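Ctr9 protein (Myceliophthora thermophila, PDB 6AF0) assembles with Paf1 and Cdc73 into the core of the Paf1 transcription elongation complex and probably binds RNA polymerase II. Local coordinates at residues Gln674-Lys678 and Gly694-Leu698; Leu850-Phe854 and Ser900-Tyr905. All blocks are in the same frame, centred on the assembly; numbering follows the deposited sequence.

In the fold
This chain is the tetratricopeptide-repeat-bearing part of a longer Ctr9 protein, a mainly helical solenoid, and both contacts lie in its C-terminal half, with centres about 34 Å apart. They follow one another along the chain and share no helix. Contact 1 is largely buried and joins the consecutive antiparallel helices 673-684 and 689-704, packing a leucine and a methionine methyl against lysine and glutamine aliphatic arms. Contact 2 is a surface contact, where a proline-rich loop between helices 877-899 and 907-934 covers the start of helix 850-869, setting Leu850 against prolines and pairing Phe854 with Tyr905. Neither has a hydrogen bond between its segments. Paf1 reaches both, touching Asn697 in contact 1 and more residues in contact 2.

Contact 1: residues Gln674-Lys678 and Gly694-Leu698; sequences QRHYK and GMGNL
This is a buried helix-helix contact within an antiparallel helical hairpin, consistent with the TPR-like repeats of this solenoid, between successive helices 673-684 and 689-704. Residues 674-678 and 694-698 are helical; their local axes approach to 10.1 Å, cross at -158°, and are in register at Arg675 and Met695, whose CA atoms lie 6.5 Å apart. Leu698 covers the start of 674-678, its CD1 3.6 Å from Gln674 CG and 3.3 Å from Arg675 N. Met695 (chi1 m, chi2 -92°, chi3 p) brings its CE to 3.3 Å from Arg675 CB and 4.1 Å from Lys678 CB, whereas the guanidinium of Arg675 (chi1 p) leads outward. Beyond the pair, Gln674 packs on Leu656 of the preceding helix 646-662, and Met695 on Phe727 of the following helix 712-734. Lys678 (chi1 m) gives a weak hydrogen bond from NZ to Gln674 OE1, 3.0 Å, and sets its CE 3.7 Å from Gly694 CA; an ideal CB on Gly694 would clash, 2.6 Å from Lys678 CE.

Contact 2: residues Leu850-Phe854 and Ser900-Tyr905; sequences LHFKF and SPSPPY
Leu850 (chi1 near -145°, between wells; chi2 p) projects from the first turn of helix 850-869 into a hollow curved out of the loop 900-905. Leu850 CD2 is the bump: it lies 2.9 Å from Ser902 O, 3.4 Å from Pro903 CA and 3.5 Å from Pro904 CD, while Leu850 CD1 is 4.0 Å from Ser900 CB. The hollow owes its bend to Ser902, left-handed (63/55) between the polyproline II residues Pro901 and Pro903; Ser902 OG donates a very short hydrogen bond, 2.4 Å, to Pro901 O. The loop links helices 877-899 and 907-934, packing against an earlier helix near the C-terminal end of the TPR-containing solenoid. Pro904 turns its CA-to-CB bond toward the helix, with Pro904 CG 4.1 Å from His851 CA. One turn on, Phe854 (chi1 t) meets Tyr905 (chi1 m) obliquely, with ring centroids 5.1 Å apart and planes at 41°. Tyr905 OH is hydrogen-bonded to the backbone of the Paf1 chain, and Tyr905 CE2 sits over one face of the Phe854 ring, 3.6 Å from Phe854 CZ.

Contact 1: residues Gln674-Lys678 and Gly694-Leu698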
loop_
_atom_site.group_PDB
_atom_site.type_symbol
_atom_site.label_atom_id
_atom_site.label_comp_id
_atom_site.label_asym_id
_atom_site.label_seq_id
_atom_site.Cartn_x
_atom_site.Cartn_y
_atom_site.Cartn_z
ATOM N N GLN A 674 -38.342 32.069 -1.114
ATOM C CA GLN A 674 -37.442 30.902 -1.187
ATOM C C GLN A 674 -36.513 30.926 -2.402
ATOM O O GLN A 674 -35.313 30.782 -2.245
ATOM C CB GLN A 674 -38.228 29.583 -1.140
ATOM C CG GLN A 674 -37.361 28.323 -1.276
ATOM C CD GLN A 674 -38.110 26.988 -1.097
ATOM O OE1 GLN A 674 -37.498 25.917 -1.084
ATOM N NE2 GLN A 674 -39.422 27.049 -0.959
ATOM N N ARG A 675 -37.054 31.094 -3.606
ATOM C CA ARG A 675 -36.196 31.152 -4.794
ATOM C C ARG A 675 -35.255 32.344 -4.761
ATOM O O ARG A 675 -34.087 32.243 -5.120
ATOM C CB ARG A 675 -36.983 31.140 -6.118
ATOM C CG ARG A 675 -37.918 32.298 -6.445
ATOM C CD ARG A 675 -38.566 32.045 -7.822
ATOM N NE ARG A 675 -39.410 33.131 -8.355
ATOM C CZ ARG A 675 -40.742 33.206 -8.266
ATOM N NH1 ARG A 675 -41.443 32.278 -7.624
ATOM N NH2 ARG A 675 -41.385 34.243 -8.794
ATOM N N HIS A 676 -35.791 33.475 -4.337
ATOM C CA HIS A 676 -35.017 34.686 -4.106
ATOM C C HIS A 676 -33.781 34.344 -3.298
ATOM O O HIS A 676 -32.654 34.440 -3.795
ATOM C CB HIS A 676 -35.906 35.691 -3.364
ATOM C CG HIS A 676 -35.281 37.032 -3.147
ATOM N ND1 HIS A 676 -35.730 37.897 -2.173
ATOM C CD2 HIS A 676 -34.260 37.665 -3.773
ATOM C CE1 HIS A 676 -35.015 39.006 -2.209
ATOM N NE2 HIS A 676 -34.113 38.891 -3.169
ATOM N N TYR A 677 -34.026 33.889 -2.074
ATOM C CA TYR A 677 -32.988 33.538 -1.112
ATOM C C TYR A 677 -31.997 32.485 -1.622
ATOM O O TYR A 677 -30.799 32.608 -1.402
ATOM C CB TYR A 677 -33.647 33.049 0.178
ATOM C CG TYR A 677 -32.743 32.208 1.039
ATOM C CD1 TYR A 677 -31.965 32.784 2.032
ATOM C CD2 TYR A 677 -32.661 30.831 0.851
ATOM C CE1 TYR A 677 -31.134 32.009 2.810
ATOM C CE2 TYR A 677 -31.837 30.052 1.625
ATOM C CZ TYR A 677 -31.080 30.643 2.599
ATOM O OH TYR A 677 -30.270 29.855 3.366
ATOM N N LYS A 678 -32.490 31.451 -2.293
ATOM C CA LYS A 678 -31.613 30.369 -2.758
ATOM C C LYS A 678 -30.596 30.881 -3.747
ATOM O O LYS A 678 -29.485 30.373 -3.794
ATOM C CB LYS A 678 -32.379 29.221 -3.421
ATOM C CG LYS A 678 -33.507 28.612 -2.593
ATOM C CD LYS A 678 -33.203 27.229 -2.036
ATOM C CE LYS A 678 -34.501 26.443 -1.896
ATOM N NZ LYS A 678 -34.505 25.470 -0.776
ATOM N N GLY A 694 -32.903 22.614 -4.653
ATOM C CA GLY A 694 -33.933 23.461 -4.076
ATOM C C GLY A 694 -34.640 24.287 -5.116
ATOM O O GLY A 694 -35.802 24.640 -4.938
ATOM N N MET A 695 -33.925 24.608 -6.192
ATOM C CA MET A 695 -34.467 25.414 -7.278
ATOM C C MET A 695 -35.286 24.576 -8.247
ATOM O O MET A 695 -36.396 24.951 -8.613
ATOM C CB MET A 695 -33.336 26.113 -8.021
ATOM C CG MET A 695 -32.628 27.195 -7.225
ATOM S SD MET A 695 -33.379 28.817 -7.497
ATOM C CE MET A 695 -34.904 28.601 -6.624
ATOM N N GLY A 696 -34.715 23.449 -8.654
ATOM C CA GLY A 696 -35.384 22.491 -9.522
ATOM C C GLY A 696 -36.712 22.095 -8.932
ATOM O O GLY A 696 -37.685 21.962 -9.661
ATOM N N ASN A 697 -36.731 21.920 -7.608
ATOM C CA ASN A 697 -37.949 21.632 -6.827
ATOM C C ASN A 697 -38.978 22.738 -6.865
ATOM O O ASN A 697 -40.164 22.473 -7.039
ATOM C CB ASN A 697 -37.604 21.417 -5.358
ATOM C CG ASN A 697 -37.068 20.029 -5.066
ATOM O OD1 ASN A 697 -36.948 19.166 -5.949
ATOM N ND2 ASN A 697 -36.738 19.806 -3.796
ATOM N N LEU A 698 -38.521 23.969 -6.656
ATOM C CA LEU A 698 -39.413 25.119 -6.589
ATOM C C LEU A 698 -40.021 25.401 -7.946
ATOM O O LEU A 698 -41.242 25.582 -8.076
ATOM C CB LEU A 698 -38.680 26.363 -6.099
ATOM C CG LEU A 698 -39.547 27.320 -5.258
ATOM C CD1 LEU A 698 -38.668 28.357 -4.585
ATOM C CD2 LEU A 698 -40.654 28.004 -6.058
#

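Contact 2: residues Leu850-Phe854 and Ser900-Tyr905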
loop_
_atom_site.group_PDB
_atom_site.type_symbol
_atom_site.label_atom_id
_atom_site.label_comp_id
_atom_site.label_asym_id
_atom_site.label_seq_id
_atom_site.Cartn_x
_atom_site.Cartn_y
_atom_site.Cartn_z
ATOM N N LEU A 850 -65.367 17.335 1.628
ATOM C CA LEU A 850 -66.477 17.032 0.748
ATOM C C LEU A 850 -66.199 15.851 -0.143
ATOM O O LEU A 850 -67.017 14.943 -0.261
ATOM C CB LEU A 850 -66.808 18.238 -0.131
ATOM C CG LEU A 850 -68.293 18.432 -0.441
ATOM C CD1 LEU A 850 -69.126 18.529 0.832
ATOM C CD2 LEU A 850 -68.469 19.696 -1.260
ATOM N N HIS A 851 -65.049 15.877 -0.781
ATOM C CA HIS A 851 -64.741 14.869 -1.775
ATOM C C HIS A 851 -64.559 13.529 -1.127
ATOM O O HIS A 851 -64.969 12.520 -1.690
ATOM C CB HIS A 851 -63.487 15.216 -2.563
ATOM C CG HIS A 851 -62.554 16.104 -1.818
ATOM N ND1 HIS A 851 -61.408 15.646 -1.219
ATOM C CD2 HIS A 851 -62.621 17.426 -1.544
ATOM C CE1 HIS A 851 -60.801 16.649 -0.608
ATOM N NE2 HIS A 851 -61.519 17.740 -0.793
ATOM N N PHE A 852 -63.966 13.486 0.055
ATOM C CA PHE A 852 -63.594 12.183 0.595
ATOM C C PHE A 852 -64.869 11.387 0.799
ATOM O O PHE A 852 -64.898 10.166 0.600
ATOM C CB PHE A 852 -62.826 12.330 1.896
ATOM C CG PHE A 852 -61.465 12.909 1.709
ATOM C CD1 PHE A 852 -61.192 13.698 0.620
ATOM C CD2 PHE A 852 -60.456 12.674 2.614
ATOM C CE1 PHE A 852 -59.935 14.236 0.429
ATOM C CE2 PHE A 852 -59.205 13.217 2.424
ATOM C CZ PHE A 852 -58.944 14.002 1.333
ATOM N N LYS A 853 -65.913 12.118 1.190
ATOM C CA LYS A 853 -67.265 11.601 1.298
ATOM C C LYS A 853 -67.811 11.138 -0.055
ATOM O O LYS A 853 -68.344 10.032 -0.170
ATOM C CB LYS A 853 -68.184 12.666 1.904
ATOM C CG LYS A 853 -68.107 12.779 3.427
ATOM C CD LYS A 853 -69.465 13.183 4.002
ATOM C CE LYS A 853 -69.347 14.058 5.242
ATOM N NZ LYS A 853 -70.260 15.234 5.145
ATOM N N PHE A 854 -67.690 11.984 -1.073
ATOM C CA PHE A 854 -68.016 11.565 -2.441
ATOM C C PHE A 854 -67.339 10.247 -2.795
ATOM O O PHE A 854 -67.960 9.369 -3.363
ATOM C CB PHE A 854 -67.595 12.600 -3.464
ATOM C CG PHE A 854 -67.964 12.233 -4.867
ATOM C CD1 PHE A 854 -69.087 12.770 -5.467
ATOM C CD2 PHE A 854 -67.192 11.341 -5.594
ATOM C CE1 PHE A 854 -69.426 12.437 -6.770
ATOM C CE2 PHE A 854 -67.534 10.999 -6.897
ATOM C CZ PHE A 854 -68.652 11.545 -7.484
ATOM N N SER A 900 -75.001 20.789 0.058
ATOM C CA SER A 900 -73.762 21.441 0.468
ATOM C C SER A 900 -73.261 22.441 -0.562
ATOM O O SER A 900 -73.315 22.178 -1.766
ATOM C CB SER A 900 -72.674 20.407 0.751
ATOM O OG SER A 900 -72.912 19.775 2.002
ATOM N N PRO A 901 -72.768 23.596 -0.089
ATOM C CA PRO A 901 -72.139 24.571 -0.970
ATOM C C PRO A 901 -70.730 24.127 -1.352
ATOM O O PRO A 901 -70.079 23.401 -0.582
ATOM C CB PRO A 901 -72.072 25.820 -0.096
ATOM C CG PRO A 901 -71.904 25.275 1.282
ATOM C CD PRO A 901 -72.734 24.028 1.322
ATOM N N SER A 902 -70.262 24.574 -2.517
ATOM C CA SER A 902 -68.921 24.228 -3.023
ATOM C C SER A 902 -68.738 22.722 -3.282
ATOM O O SER A 902 -67.792 22.112 -2.767
ATOM C CB SER A 902 -67.825 24.713 -2.060
ATOM O OG SER A 902 -67.723 23.862 -0.921
ATOM N N PRO A 903 -69.620 22.123 -4.104
ATOM C CA PRO A 903 -69.530 20.695 -4.355
ATOM C C PRO A 903 -68.411 20.352 -5.351
ATOM O O PRO A 903 -68.126 21.150 -6.247
ATOM C CB PRO A 903 -70.893 20.380 -4.949
ATOM C CG PRO A 903 -71.210 21.610 -5.741
ATOM C CD PRO A 903 -70.676 22.749 -4.921
ATOM N N PRO A 904 -67.802 19.158 -5.219
ATOM C CA PRO A 904 -66.678 18.757 -6.071
ATOM C C PRO A 904 -67.022 18.729 -7.544
ATOM O O PRO A 904 -66.193 19.073 -8.389
ATOM C CB PRO A 904 -66.381 17.327 -5.613
ATOM C CG PRO A 904 -66.999 17.211 -4.271
ATOM C CD PRO A 904 -68.238 18.034 -4.375
ATOM N N TYR A 905 -68.226 18.260 -7.839
ATOM C CA TYR A 905 -68.817 18.392 -9.160
ATOM C C TYR A 905 -70.084 19.248 -9.025
ATOM O O TYR A 905 -70.524 19.500 -7.911
ATOM C CB TYR A 905 -69.161 17.013 -9.697
ATOM C CG TYR A 905 -68.007 16.025 -9.788
ATOM C CD1 TYR A 905 -67.272 15.885 -10.967
ATOM C CD2 TYR A 905 -67.707 15.178 -8.728
ATOM C CE1 TYR A 905 -66.259 14.949 -11.073
ATOM C CE2 TYR A 905 -66.688 14.246 -8.822
ATOM C CZ TYR A 905 -65.967 14.141 -9.991
ATOM O OH TYR A 905 -64.974 13.208 -10.049
#